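Secretin XcpQ (Pseudomonas aeruginosa, PDB 4E9J) forms the outer-membrane channel of the type II secretion system, through which the bacterium exports proteins such as elastase LasB. Local coordinates at residues Glu33-Ile38 / Gln71-Val76; Ser57-Ala62 / Glu114-Gln119; Ser123-Leu128 / Asn149-Ser154; Ile129-Pro134 / Ile222-Pro227; Trp187-Ala192 / Val212-Arg217. One frame throughout, in Å; residues are numbered along the deposited sequence.

Interaction 1: residues Glu33-Ile38 / Gln71-Val76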
# COMPACT_ATOMS: atom_id res chain seq x y z
N GLU A 33 17.53 3.64 23.17
CA GLU A 33 17.21 4.89 23.86
C GLU A 33 15.85 5.36 23.39
O GLU A 33 15.01 5.72 24.21
CB GLU A 33 18.27 5.99 23.58
CG GLU A 33 17.88 7.34 24.16
CD GLU A 33 19.00 8.36 24.21
OE1 GLU A 33 20.10 7.99 24.68
OE2 GLU A 33 18.79 9.52 23.79
N PHE A 34 15.60 5.31 22.08
CA PHE A 34 14.29 5.69 21.56
C PHE A 34 13.17 4.83 22.18
O PHE A 34 12.14 5.38 22.56
CB PHE A 34 14.27 5.62 20.03
CG PHE A 34 12.91 5.91 19.44
CD1 PHE A 34 12.36 7.19 19.50
CD2 PHE A 34 12.15 4.89 18.89
CE1 PHE A 34 11.08 7.44 18.98
CE2 PHE A 34 10.88 5.14 18.39
CZ PHE A 34 10.36 6.41 18.41
N ILE A 35 13.40 3.52 22.33
CA ILE A 35 12.41 2.61 22.96
C ILE A 35 12.13 3.01 24.42
O ILE A 35 10.97 3.06 24.83
CB ILE A 35 12.89 1.14 22.83
CG1 ILE A 35 12.85 0.68 21.35
CG2 ILE A 35 12.04 0.21 23.71
CD1 ILE A 35 13.82 -0.56 21.02
N ASP A 36 13.20 3.30 25.19
CA ASP A 36 13.09 3.75 26.58
C ASP A 36 12.31 5.06 26.67
O ASP A 36 11.46 5.20 27.56
CB ASP A 36 14.49 3.98 27.21
CG ASP A 36 15.27 2.74 27.55
OD1 ASP A 36 14.65 1.66 27.68
OD2 ASP A 36 16.49 2.85 27.76
N GLN A 37 12.56 6.01 25.77
CA GLN A 37 11.80 7.27 25.77
C GLN A 37 10.32 7.00 25.50
O GLN A 37 9.46 7.64 26.11
CB GLN A 37 12.35 8.25 24.73
CG GLN A 37 13.69 8.87 25.08
CD GLN A 37 13.70 9.67 26.36
OE1 GLN A 37 14.60 9.51 27.18
NE2 GLN A 37 12.71 10.56 26.57
N ILE A 38 10.01 6.08 24.56
CA ILE A 38 8.60 5.78 24.26
C ILE A 38 7.95 5.15 25.50
O ILE A 38 6.77 5.40 25.76
CB ILE A 38 8.46 4.89 22.99
CG1 ILE A 38 8.84 5.67 21.70
CG2 ILE A 38 7.02 4.33 22.86
CD1 ILE A 38 7.84 6.76 21.24
N GLN A 71 1.98 5.66 17.21
CA GLN A 71 2.03 5.40 15.76
C GLN A 71 3.46 5.68 15.23
O GLN A 71 3.99 4.90 14.44
CB GLN A 71 1.02 6.28 14.98
CG GLN A 71 -0.44 5.91 15.17
CD GLN A 71 -1.31 6.91 14.44
OE1 GLN A 71 -1.24 7.04 13.21
NE2 GLN A 71 -2.11 7.68 15.17
N LEU A 72 4.08 6.79 15.68
CA LEU A 72 5.44 7.13 15.28
C LEU A 72 6.43 6.02 15.74
O LEU A 72 7.29 5.62 14.97
CB LEU A 72 5.83 8.50 15.84
CG LEU A 72 7.29 8.93 15.70
CD1 LEU A 72 7.67 9.02 14.23
CD2 LEU A 72 7.52 10.26 16.40
N PHE A 73 6.26 5.51 16.96
CA PHE A 73 7.06 4.39 17.48
C PHE A 73 6.97 3.17 16.56
O PHE A 73 7.99 2.60 16.21
CB PHE A 73 6.58 4.01 18.90
CG PHE A 73 6.98 2.65 19.40
CD1 PHE A 73 8.31 2.36 19.71
CD2 PHE A 73 6.03 1.68 19.65
CE1 PHE A 73 8.67 1.13 20.26
CE2 PHE A 73 6.40 0.43 20.18
CZ PHE A 73 7.72 0.16 20.46
N LEU A 74 5.74 2.80 16.13
CA LEU A 74 5.56 1.64 15.23
C LEU A 74 6.23 1.86 13.88
O LEU A 74 6.80 0.92 13.33
CB LEU A 74 4.07 1.35 15.04
CG LEU A 74 3.29 0.91 16.29
CD1 LEU A 74 1.84 0.63 15.93
CD2 LEU A 74 3.93 -0.26 16.96
N SER A 75 6.18 3.09 13.35
CA SER A 75 6.82 3.46 12.10
C SER A 75 8.32 3.35 12.22
O SER A 75 8.97 2.88 11.28
CB SER A 75 6.44 4.88 11.67
OG SER A 75 5.25 4.87 10.90
N VAL A 76 8.90 3.78 13.36
CA VAL A 76 10.35 3.67 13.57
C VAL A 76 10.75 2.20 13.67
O VAL A 76 11.73 1.79 13.06
CB VAL A 76 10.81 4.53 14.79
CG1 VAL A 76 12.24 4.20 15.21
CG2 VAL A 76 10.68 6.01 14.46
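Phe73 carries Ile38 on one face of its ring and has Phe34 and Ile35 at its edge. The rings belong to the helix pair of the periplasmic N0 domain: 33-38 and 71-76 run nearly antiparallel, at 161°, with axes 11.1 Å apart. The methyl CG2 of Ile38 makes a CH-pi contact, 4.2 Å from the centroid of the Phe73 ring and 24° off its normal. At the edge, near the ring plane, Phe34 CE2 comes within 4.0 Å of Phe73 CD1, and Ile35 CG1 lies close to CE1. The Phe34 ring in turn bears CG1 of Ile38, one turn on in its own helix, over one face and Phe73 CA at its edge.

The helix spacing suits large side chains, and phenylalanine and isoleucine fill it without a hydrogen bond between the segments. Phe34 has CG anti to its backbone N (chi1 176°) and meets Val76 tip to tip. The slim, branched valine brings both methyls to the CE2-CZ end of that ring, while its neighbour on the helix, Ser75, turns elsewhere and bonds His141. Beyond the pair, Phe73 stacks on Phe46, and Val58 of strand 55-61 touches both Phe34 and Val76, joining the helices to the sheet. CG1 of Ile38 also lies 4.0 Å from Phe73 CB, and the shortest approach of the contact is Phe34 CE2 to Val76 CG1, 3.6 Å.

Interaction 2: residues Ser57-Ala62 / Glu114-Gln119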
# COMPACT_ATOMS: atom_id res chain seq x y z
N SER A 57 17.28 8.45 14.01
CA SER A 57 17.03 9.87 14.09
C SER A 57 15.50 10.00 13.92
O SER A 57 14.95 9.49 12.94
CB SER A 57 17.81 10.63 13.01
OG SER A 57 19.21 10.48 13.19
N VAL A 58 14.83 10.60 14.90
CA VAL A 58 13.37 10.72 14.94
C VAL A 58 13.03 12.16 15.19
O VAL A 58 13.46 12.72 16.20
CB VAL A 58 12.78 9.80 16.01
CG1 VAL A 58 11.26 9.83 15.98
CG2 VAL A 58 13.31 8.38 15.84
N VAL A 59 12.23 12.75 14.30
CA VAL A 59 11.91 14.17 14.34
C VAL A 59 10.45 14.45 14.08
O VAL A 59 9.89 13.94 13.12
CB VAL A 59 12.80 14.88 13.29
CG1 VAL A 59 12.46 16.37 13.16
CG2 VAL A 59 14.28 14.68 13.59
N SER A 60 9.82 15.25 14.97
CA SER A 60 8.47 15.75 14.79
C SER A 60 8.43 17.16 15.35
O SER A 60 8.58 17.33 16.56
CB SER A 60 7.44 14.87 15.49
OG SER A 60 6.11 15.27 15.22
N LYS A 61 8.30 18.16 14.47
CA LYS A 61 8.15 19.57 14.84
C LYS A 61 6.65 19.80 15.15
O LYS A 61 6.32 20.68 15.94
CB LYS A 61 8.66 20.51 13.72
N ALA A 62 5.76 18.97 14.57
CA ALA A 62 4.34 18.95 14.86
C ALA A 62 4.11 18.32 16.23
O ALA A 62 4.79 17.35 16.60
CB ALA A 62 3.62 18.11 13.82
N GLU A 114 16.53 8.68 8.81
CA GLU A 114 15.76 9.56 9.67
C GLU A 114 14.29 9.24 9.46
O GLU A 114 13.89 9.03 8.33
CB GLU A 114 16.02 11.05 9.39
CG GLU A 114 15.18 12.00 10.24
CD GLU A 114 15.32 13.48 9.95
OE1 GLU A 114 16.39 13.91 9.47
OE2 GLU A 114 14.35 14.23 10.24
N THR A 115 13.50 9.18 10.55
CA THR A 115 12.04 9.03 10.53
C THR A 115 11.45 10.40 10.90
O THR A 115 11.53 10.81 12.06
CB THR A 115 11.60 7.94 11.48
OG1 THR A 115 12.22 6.72 11.09
CG2 THR A 115 10.08 7.78 11.49
N ARG A 116 10.87 11.11 9.91
CA ARG A 116 10.33 12.45 10.10
C ARG A 116 8.82 12.51 9.93
O ARG A 116 8.30 11.89 9.00
CB ARG A 116 10.98 13.41 9.08
CG ARG A 116 10.74 14.86 9.47
CD ARG A 116 11.26 15.83 8.47
NE ARG A 116 12.72 15.87 8.45
CZ ARG A 116 13.44 16.69 7.69
NH1 ARG A 116 12.83 17.53 6.86
NH2 ARG A 116 14.77 16.66 7.75
N VAL A 117 8.10 13.26 10.79
CA VAL A 117 6.67 13.49 10.67
C VAL A 117 6.54 14.82 9.93
O VAL A 117 7.16 15.81 10.31
CB VAL A 117 5.96 13.56 12.04
CG1 VAL A 117 4.47 13.84 11.87
CG2 VAL A 117 6.15 12.27 12.83
N ILE A 118 5.75 14.85 8.86
CA ILE A 118 5.54 16.03 8.01
C ILE A 118 4.08 16.38 8.13
O ILE A 118 3.24 15.61 7.70
CB ILE A 118 5.93 15.75 6.52
CG1 ILE A 118 7.42 15.33 6.42
CG2 ILE A 118 5.70 16.99 5.66
CD1 ILE A 118 7.93 15.01 4.99
N GLN A 119 3.75 17.52 8.73
CA GLN A 119 2.35 17.91 8.82
C GLN A 119 1.97 18.55 7.48
O GLN A 119 2.80 19.19 6.85
CB GLN A 119 2.13 18.90 9.97
CG GLN A 119 0.65 19.12 10.29
CD GLN A 119 0.43 19.29 11.76
OE1 GLN A 119 0.54 20.40 12.29
NE2 GLN A 119 0.17 18.20 12.46
O HOH W 1 14.78 6.32 11.88
O HOH W 2 8.75 17.52 11.60
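Glu114 lies obliquely across Val59, its OE2 3.4 Å from Val59 CG2. With CG anti to the backbone N (chi1 178°) and the chain extended beyond it, the glutamate runs over the sheet from its own strand to the neighbouring one. Arg116, on the same face, completes the group: its NE donates to Glu114 OE2 in a salt bridge, 2.9 Å long. The acceptor lies in the guanidinium plane, while the N-H comes to the carboxylate from above, 45° out of its plane. Valine suits the middle of this group, since its CB and CG2 pack against OE2 and demand no partner.

Val58, Thr115, Ser60 and Val117 point to the other face, where helix 66-79 packs on Val58 and Thr115. Here Ser60 turns OG to within 3.6 Å of Val117 CB, yet spends its proton on Ala62 O, 2.8 Å away, where the chain turns a corner. Between the two faces the backbones pair in parallel, at 9°. Thr115 N binds Ser57 O at 2.8 Å, Val59 N binds Thr115 O, and Val117 N binds Val59 O. Past that point a water links Lys61 N to Val117 O. The ladder thus fuses a strand of N0 and a strand of N1 into one sheet.

Glu114 OE1 bonds Ser157 and Arg116 NH1 pairs with Glu164, so the two charges are probably well compensated and help hold the N1 helix 157-171 to this seam.

Interaction 3: residues Ser123-Leu128 / Asn149-Ser154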
# COMPACT_ATOMS: atom_id res chain seq x y z
N SER A 123 -4.38 20.00 2.25
CA SER A 123 -4.95 18.80 1.66
C SER A 123 -5.01 17.62 2.61
O SER A 123 -4.10 17.47 3.46
CB SER A 123 -4.15 18.43 0.42
OG SER A 123 -4.11 19.58 -0.41
N PRO A 124 -6.05 16.75 2.46
CA PRO A 124 -6.10 15.51 3.26
C PRO A 124 -4.87 14.68 2.92
O PRO A 124 -4.55 14.56 1.73
CB PRO A 124 -7.39 14.82 2.82
CG PRO A 124 -8.14 15.81 2.02
CD PRO A 124 -7.14 16.79 1.48
N VAL A 125 -4.13 14.16 3.93
CA VAL A 125 -2.87 13.43 3.68
C VAL A 125 -3.03 12.23 2.80
O VAL A 125 -2.13 11.98 2.01
CB VAL A 125 -2.02 13.06 4.93
CG1 VAL A 125 -1.25 14.25 5.41
CG2 VAL A 125 -2.85 12.45 6.05
N SER A 126 -4.13 11.47 2.94
CA SER A 126 -4.38 10.28 2.12
C SER A 126 -4.33 10.56 0.63
O SER A 126 -3.89 9.70 -0.12
CB SER A 126 -5.73 9.65 2.47
OG SER A 126 -6.78 10.58 2.22
N GLU A 127 -4.74 11.75 0.18
CA GLU A 127 -4.70 12.09 -1.24
C GLU A 127 -3.29 12.36 -1.78
O GLU A 127 -3.10 12.27 -2.99
CB GLU A 127 -5.64 13.27 -1.50
CG GLU A 127 -7.09 12.90 -1.23
CD GLU A 127 -8.09 14.03 -1.33
OE1 GLU A 127 -7.68 15.16 -1.66
OE2 GLU A 127 -9.30 13.78 -1.08
N LEU A 128 -2.30 12.72 -0.92
CA LEU A 128 -0.94 12.97 -1.38
C LEU A 128 -0.12 11.69 -1.42
O LEU A 128 0.80 11.62 -2.23
CB LEU A 128 -0.24 14.02 -0.49
CG LEU A 128 -0.95 15.38 -0.36
CD1 LEU A 128 -0.20 16.28 0.57
CD2 LEU A 128 -1.08 16.10 -1.73
N ASN A 149 -3.18 14.94 10.50
CA ASN A 149 -3.05 15.25 9.08
C ASN A 149 -1.56 15.35 8.69
O ASN A 149 -1.09 16.31 8.07
CB ASN A 149 -3.85 16.49 8.65
CG ASN A 149 -4.19 16.44 7.18
OD1 ASN A 149 -4.80 15.48 6.72
ND2 ASN A 149 -3.82 17.43 6.40
N ALA A 150 -0.82 14.31 9.11
CA ALA A 150 0.60 14.23 8.92
C ALA A 150 1.00 12.93 8.25
O ALA A 150 0.25 11.95 8.27
CB ALA A 150 1.31 14.37 10.27
N LEU A 151 2.19 12.94 7.66
CA LEU A 151 2.82 11.80 7.01
C LEU A 151 4.05 11.44 7.83
O LEU A 151 4.75 12.35 8.25
CB LEU A 151 3.33 12.20 5.60
CG LEU A 151 2.29 12.46 4.54
CD1 LEU A 151 2.92 13.12 3.32
CD2 LEU A 151 1.58 11.19 4.14
N ILE A 152 4.37 10.16 7.97
CA ILE A 152 5.62 9.72 8.58
C ILE A 152 6.44 9.17 7.43
O ILE A 152 5.98 8.25 6.78
CB ILE A 152 5.46 8.64 9.65
CG1 ILE A 152 4.72 9.16 10.86
CG2 ILE A 152 6.88 8.12 10.09
CD1 ILE A 152 4.10 8.09 11.70
N ILE A 153 7.64 9.73 7.19
CA ILE A 153 8.55 9.27 6.14
C ILE A 153 9.89 8.85 6.75
O ILE A 153 10.43 9.59 7.55
CB ILE A 153 8.81 10.41 5.11
CG1 ILE A 153 7.47 10.95 4.57
CG2 ILE A 153 9.78 9.94 3.98
CD1 ILE A 153 7.44 11.42 3.05
N SER A 154 10.47 7.73 6.29
CA SER A 154 11.81 7.31 6.67
C SER A 154 12.73 7.31 5.46
O SER A 154 12.41 6.67 4.47
CB SER A 154 11.83 5.93 7.32
OG SER A 154 11.09 5.95 8.53
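Asn149 reaches across to the start of helix 125-132 with both atoms of its amide. It belongs to the N1 domain, whose KH-like fold packs helices on a small sheet, and it sits with Ala150 opposite Val145 in a G1 beta bulge. Its backbone has left-handed angles (phi 49°, psi 50°), a conformation asparagine tolerates well. From CB the chain turns so that CG is anti to the backbone N, chi1 -155°, and the amide then splits its work. OD1 accepts from Val125 N at 3.2 Å, in the first turn of the helix. ND2 donates a nearly straight bond, 3.0 Å, to Ser123 O, lying above that carbonyl's plane, and it also bonds Val120 O. One side chain therefore ties the loop before the helix to the strand's beginning.

Val125 slides past the asparagine in the opposite direction, its CG2 resting 3.7 Å from Asn149 OD1. Leu151, two residues on from Asn149, continues the apolar core toward Ile129 and Ile132. Further along the helix, Glu127 forms a salt bridge with Arg184 of the second subunit. The other methyl of Val125, CG1, meets the Asn149 carbonyl and Leu151, lying 3.4 Å from Asn149 O and 4.1 Å from Leu151 CG.

Interaction 4: residues Ile129-Pro134 / Ile222-Pro227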
# COMPACT_ATOMS: atom_id res chain seq x y z
N ILE A 129 -0.45 10.66 -0.60
CA ILE A 129 0.30 9.39 -0.49
C ILE A 129 0.64 8.75 -1.86
O ILE A 129 1.82 8.45 -2.12
CB ILE A 129 -0.44 8.37 0.44
CG1 ILE A 129 -0.50 8.84 1.93
CG2 ILE A 129 0.13 6.95 0.29
CD1 ILE A 129 0.53 8.29 2.91
N PRO A 130 -0.33 8.51 -2.78
CA PRO A 130 0.07 7.91 -4.08
C PRO A 130 0.95 8.82 -4.94
O PRO A 130 1.67 8.33 -5.82
CB PRO A 130 -1.26 7.55 -4.76
CG PRO A 130 -2.36 8.01 -3.83
CD PRO A 130 -1.77 8.80 -2.71
N LEU A 131 0.93 10.14 -4.68
CA LEU A 131 1.75 11.07 -5.45
C LEU A 131 3.19 11.15 -4.92
O LEU A 131 4.09 11.55 -5.65
CB LEU A 131 1.09 12.44 -5.44
CG LEU A 131 -0.42 12.46 -5.76
CD1 LEU A 131 -0.92 13.87 -5.75
CD2 LEU A 131 -0.74 11.76 -7.08
N ILE A 132 3.41 10.79 -3.66
CA ILE A 132 4.76 10.85 -3.09
C ILE A 132 5.40 9.47 -2.98
O ILE A 132 6.62 9.40 -2.87
CB ILE A 132 4.81 11.65 -1.75
CG1 ILE A 132 3.90 11.04 -0.69
CG2 ILE A 132 4.45 13.14 -2.01
CD1 ILE A 132 4.21 11.50 0.68
N ARG A 133 4.62 8.38 -3.02
CA ARG A 133 5.19 7.03 -2.97
C ARG A 133 6.29 6.79 -4.04
O ARG A 133 7.33 6.25 -3.66
CB ARG A 133 4.13 5.92 -3.00
CG ARG A 133 4.57 4.71 -2.19
CD ARG A 133 3.57 3.58 -2.23
NE ARG A 133 2.37 3.81 -1.42
CZ ARG A 133 2.29 3.69 -0.10
NH1 ARG A 133 3.37 3.36 0.62
NH2 ARG A 133 1.14 3.91 0.53
N PRO A 134 6.22 7.28 -5.31
CA PRO A 134 7.36 7.05 -6.22
C PRO A 134 8.70 7.60 -5.73
O PRO A 134 9.75 7.24 -6.25
CB PRO A 134 6.95 7.76 -7.53
CG PRO A 134 5.57 8.14 -7.39
CD PRO A 134 5.11 8.00 -5.99
N ILE A 222 2.64 9.65 -13.82
CA ILE A 222 1.44 10.03 -13.06
C ILE A 222 1.16 11.47 -13.48
O ILE A 222 2.04 12.30 -13.34
CB ILE A 222 1.65 9.90 -11.57
CG1 ILE A 222 1.90 8.44 -11.20
CG2 ILE A 222 0.45 10.47 -10.80
CD1 ILE A 222 2.58 8.27 -9.83
N ILE A 223 0.01 11.72 -14.10
CA ILE A 223 -0.36 13.03 -14.62
C ILE A 223 -1.43 13.64 -13.72
O ILE A 223 -2.46 13.02 -13.48
CB ILE A 223 -0.88 12.90 -16.06
CG1 ILE A 223 0.05 12.04 -16.96
CG2 ILE A 223 -1.16 14.31 -16.67
CD1 ILE A 223 1.54 12.51 -17.00
N LEU A 224 -1.20 14.87 -13.27
CA LEU A 224 -2.12 15.61 -12.41
C LEU A 224 -2.49 16.91 -13.06
O LEU A 224 -1.84 17.34 -14.01
CB LEU A 224 -1.46 15.91 -11.10
CG LEU A 224 -1.18 14.67 -10.27
CD1 LEU A 224 0.32 14.53 -10.05
CD2 LEU A 224 -1.97 14.70 -9.00
N GLY A 225 -3.54 17.51 -12.54
CA GLY A 225 -4.02 18.81 -12.98
C GLY A 225 -5.52 18.92 -13.01
O GLY A 225 -6.22 17.95 -12.73
N PRO A 226 -6.04 20.09 -13.42
CA PRO A 226 -7.49 20.23 -13.59
C PRO A 226 -7.98 19.28 -14.71
O PRO A 226 -7.18 18.83 -15.55
CB PRO A 226 -7.68 21.71 -13.90
CG PRO A 226 -6.39 22.19 -14.37
CD PRO A 226 -5.32 21.32 -13.81
N PRO A 227 -9.25 18.84 -14.65
CA PRO A 227 -9.71 17.77 -15.56
C PRO A 227 -9.41 17.87 -17.05
O PRO A 227 -8.93 16.90 -17.63
CB PRO A 227 -11.22 17.69 -15.30
CG PRO A 227 -11.46 18.36 -14.04
CD PRO A 227 -10.30 19.24 -13.69
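Leu131 pushes both its methyls against Leu224: Leu131 CD1 lies 3.5 Å from Leu224 CD2, and Leu131 CD2 lies 3.7 Å from Leu224 CD2. Here the N1 domain docks on the N2 domain, helix 125-132 lying on one face of the three-stranded N2 sheet, through strand 220-224. Ile222, two residues back on the same face, meets the segment twice, once in the helix and once in the 3-10 turn. Its CG2 lies 4.1 Å from Leu131 CD2, and its CD1 is 3.9 Å from Pro134 CG. Branched aliphatic chains crossing at a slant mesh well, and the rigid proline ring holds CG against the isoleucine tip.

Around this first shell, Tyr178 of strand 178-182 touches Leu131, Ile222 and Leu224, while Ile213 packs on both leucines. Leu170 of helix 157-171 also touches Leu131. Proline shapes this backbone: Pro130 has no N-H to give, and the helix is kinked there. Pro130 also packs on Arg220 of the second subunit. The strand ends at Leu224; at the backbone angles of Gly225 (phi 141°, psi -179°) a side chain would be jammed against the preceding carbonyl. Ile129 O accepts from both Ile132 N, at 3.2 Å, and Arg133 N.

Interaction 5: residues Trp187-Ala192 / Val212-Arg217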
# COMPACT_ATOMS: atom_id res chain seq x y z
N TRP A 187 11.47 5.55 -22.36
CA TRP A 187 12.17 5.58 -21.09
C TRP A 187 11.50 6.71 -20.28
O TRP A 187 11.41 7.82 -20.77
CB TRP A 187 13.64 5.89 -21.31
CG TRP A 187 14.37 6.31 -20.07
CD1 TRP A 187 15.12 7.43 -19.91
CD2 TRP A 187 14.57 5.53 -18.90
NE1 TRP A 187 15.78 7.40 -18.72
CE2 TRP A 187 15.40 6.27 -18.04
CE3 TRP A 187 14.09 4.28 -18.47
CZ2 TRP A 187 15.81 5.79 -16.80
CZ3 TRP A 187 14.46 3.83 -17.22
CH2 TRP A 187 15.31 4.57 -16.40
N VAL A 188 10.97 6.38 -19.09
CA VAL A 188 10.26 7.28 -18.16
C VAL A 188 10.80 8.71 -17.96
O VAL A 188 10.03 9.65 -17.98
CB VAL A 188 10.04 6.55 -16.80
CG1 VAL A 188 11.37 6.14 -16.13
CG2 VAL A 188 9.21 7.38 -15.86
N MET A 189 12.09 8.86 -17.77
CA MET A 189 12.75 10.13 -17.49
C MET A 189 12.80 11.00 -18.73
O MET A 189 12.69 12.22 -18.61
CB MET A 189 14.16 9.93 -16.91
CG MET A 189 14.22 9.04 -15.67
SD MET A 189 12.98 9.43 -14.39
CE MET A 189 13.61 10.98 -13.82
N ASP A 190 12.90 10.40 -19.91
CA ASP A 190 12.88 11.19 -21.14
C ASP A 190 11.49 11.75 -21.36
O ASP A 190 11.36 12.92 -21.68
CB ASP A 190 13.24 10.34 -22.37
CG ASP A 190 14.69 9.95 -22.48
OD1 ASP A 190 15.52 10.59 -21.80
OD2 ASP A 190 14.98 9.00 -23.22
N ALA A 191 10.46 10.90 -21.21
CA ALA A 191 9.08 11.34 -21.42
C ALA A 191 8.74 12.48 -20.48
O ALA A 191 8.17 13.48 -20.92
CB ALA A 191 8.12 10.18 -21.20
N ALA A 192 9.11 12.36 -19.19
CA ALA A 192 8.81 13.42 -18.21
C ALA A 192 9.47 14.75 -18.59
O ALA A 192 8.80 15.77 -18.61
CB ALA A 192 9.24 12.99 -16.81
N VAL A 212 3.44 16.46 -14.27
CA VAL A 212 3.90 15.06 -14.45
C VAL A 212 4.70 14.65 -13.25
O VAL A 212 5.53 15.45 -12.84
CB VAL A 212 4.86 14.91 -15.69
CG1 VAL A 212 5.19 13.44 -15.95
CG2 VAL A 212 4.30 15.52 -16.95
N ILE A 213 4.54 13.41 -12.76
CA ILE A 213 5.39 12.80 -11.74
C ILE A 213 5.90 11.49 -12.40
O ILE A 213 5.09 10.64 -12.78
CB ILE A 213 4.68 12.51 -10.40
CG1 ILE A 213 4.38 13.85 -9.66
CG2 ILE A 213 5.53 11.57 -9.53
CD1 ILE A 213 3.47 13.74 -8.44
N ALA A 214 7.23 11.37 -12.49
CA ALA A 214 7.86 10.19 -13.03
C ALA A 214 7.83 9.08 -11.95
O ALA A 214 8.05 9.38 -10.79
CB ALA A 214 9.30 10.53 -13.40
N ASP A 215 7.54 7.84 -12.30
CA ASP A 215 7.60 6.70 -11.37
C ASP A 215 8.44 5.66 -12.06
O ASP A 215 7.94 4.80 -12.78
CB ASP A 215 6.21 6.21 -10.98
CG ASP A 215 6.16 5.02 -10.04
OD1 ASP A 215 7.23 4.62 -9.53
OD2 ASP A 215 5.05 4.55 -9.74
N ALA A 216 9.73 5.80 -11.87
CA ALA A 216 10.68 4.96 -12.54
C ALA A 216 10.53 3.50 -12.21
O ALA A 216 10.56 2.70 -13.14
CB ALA A 216 12.09 5.45 -12.26
N ARG A 217 10.34 3.12 -10.93
CA ARG A 217 10.27 1.71 -10.55
C ARG A 217 9.43 0.87 -11.49
O ARG A 217 9.79 -0.26 -11.75
CB ARG A 217 9.82 1.48 -9.09
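Ala214, Val188 and Ala192 make the centre of this contact, in which the first turn of helix 188-201 lies on strand 211-215. This is helix-on-sheet packing within the N2 domain, a KH-like fold of helices against a three-stranded antiparallel sheet. The helix and the strand run antiparallel, at 173°, and their axes come within 8.4 Å. So short a spacing calls for small residues, and alanines stand on both sides of it.

Ala214, from the strand, presents its single methyl to three helix residues. Its CB lies 4.0 Å from Val188 CG2, at a similar distance from Met189 SD, and 4.2 Å from Ala192 CB. Val188 spreads its two methyls in a fork. With chi1 at 60°, CG1 stands between the backbone N and the carbonyl carbon and reaches Ala216, 3.8 Å from its CA, while CG2 is anti to the backbone N and turns to Ala214. Ala192, one turn further along, takes over where Val188 leaves off and touches Val212 CG1 with its methyl. Met189 lies on the exposed border of the contact: its chain bends twice, at chi2 and chi3, and the bends bring SD, the polarisable part of the thioether, against the Ala214 methyl.

The strand's other face belongs to a different neighbour, since Ile213 and Asp215 both touch Pro134 of N1. Asp215 OD2 forms a salt bridge with Arg220 NE. At the head of the helix Trp187 holds the N-cap position, and the next backbone amide, Val188 N, bonds to Asn219 OD1.

Overall arrangement
Along the chain the segments of interactions 1 and 2 alternate, as do those of 3 and 4, and both segments of interaction 5 fall between the two of interaction 4. Interaction 1 packs the N0 helices on the sheet of interaction 2, 12 Å away between centres. Strands 114-119 and 150-155 are neighbours there, which brings interaction 3 into the same sheet. Helix 125-132 links interactions 3 and 4, and strand 220-224 pairs with strand 211-215 of interaction 5, 36 Å from interaction 1. N0 and N1 thus share a sheet through parallel strand pairing backed by side-chain packing, whereas N1 meets N2 at interaction 4 through apolar side chains; interactions 3 and 4 also touch the second subunit.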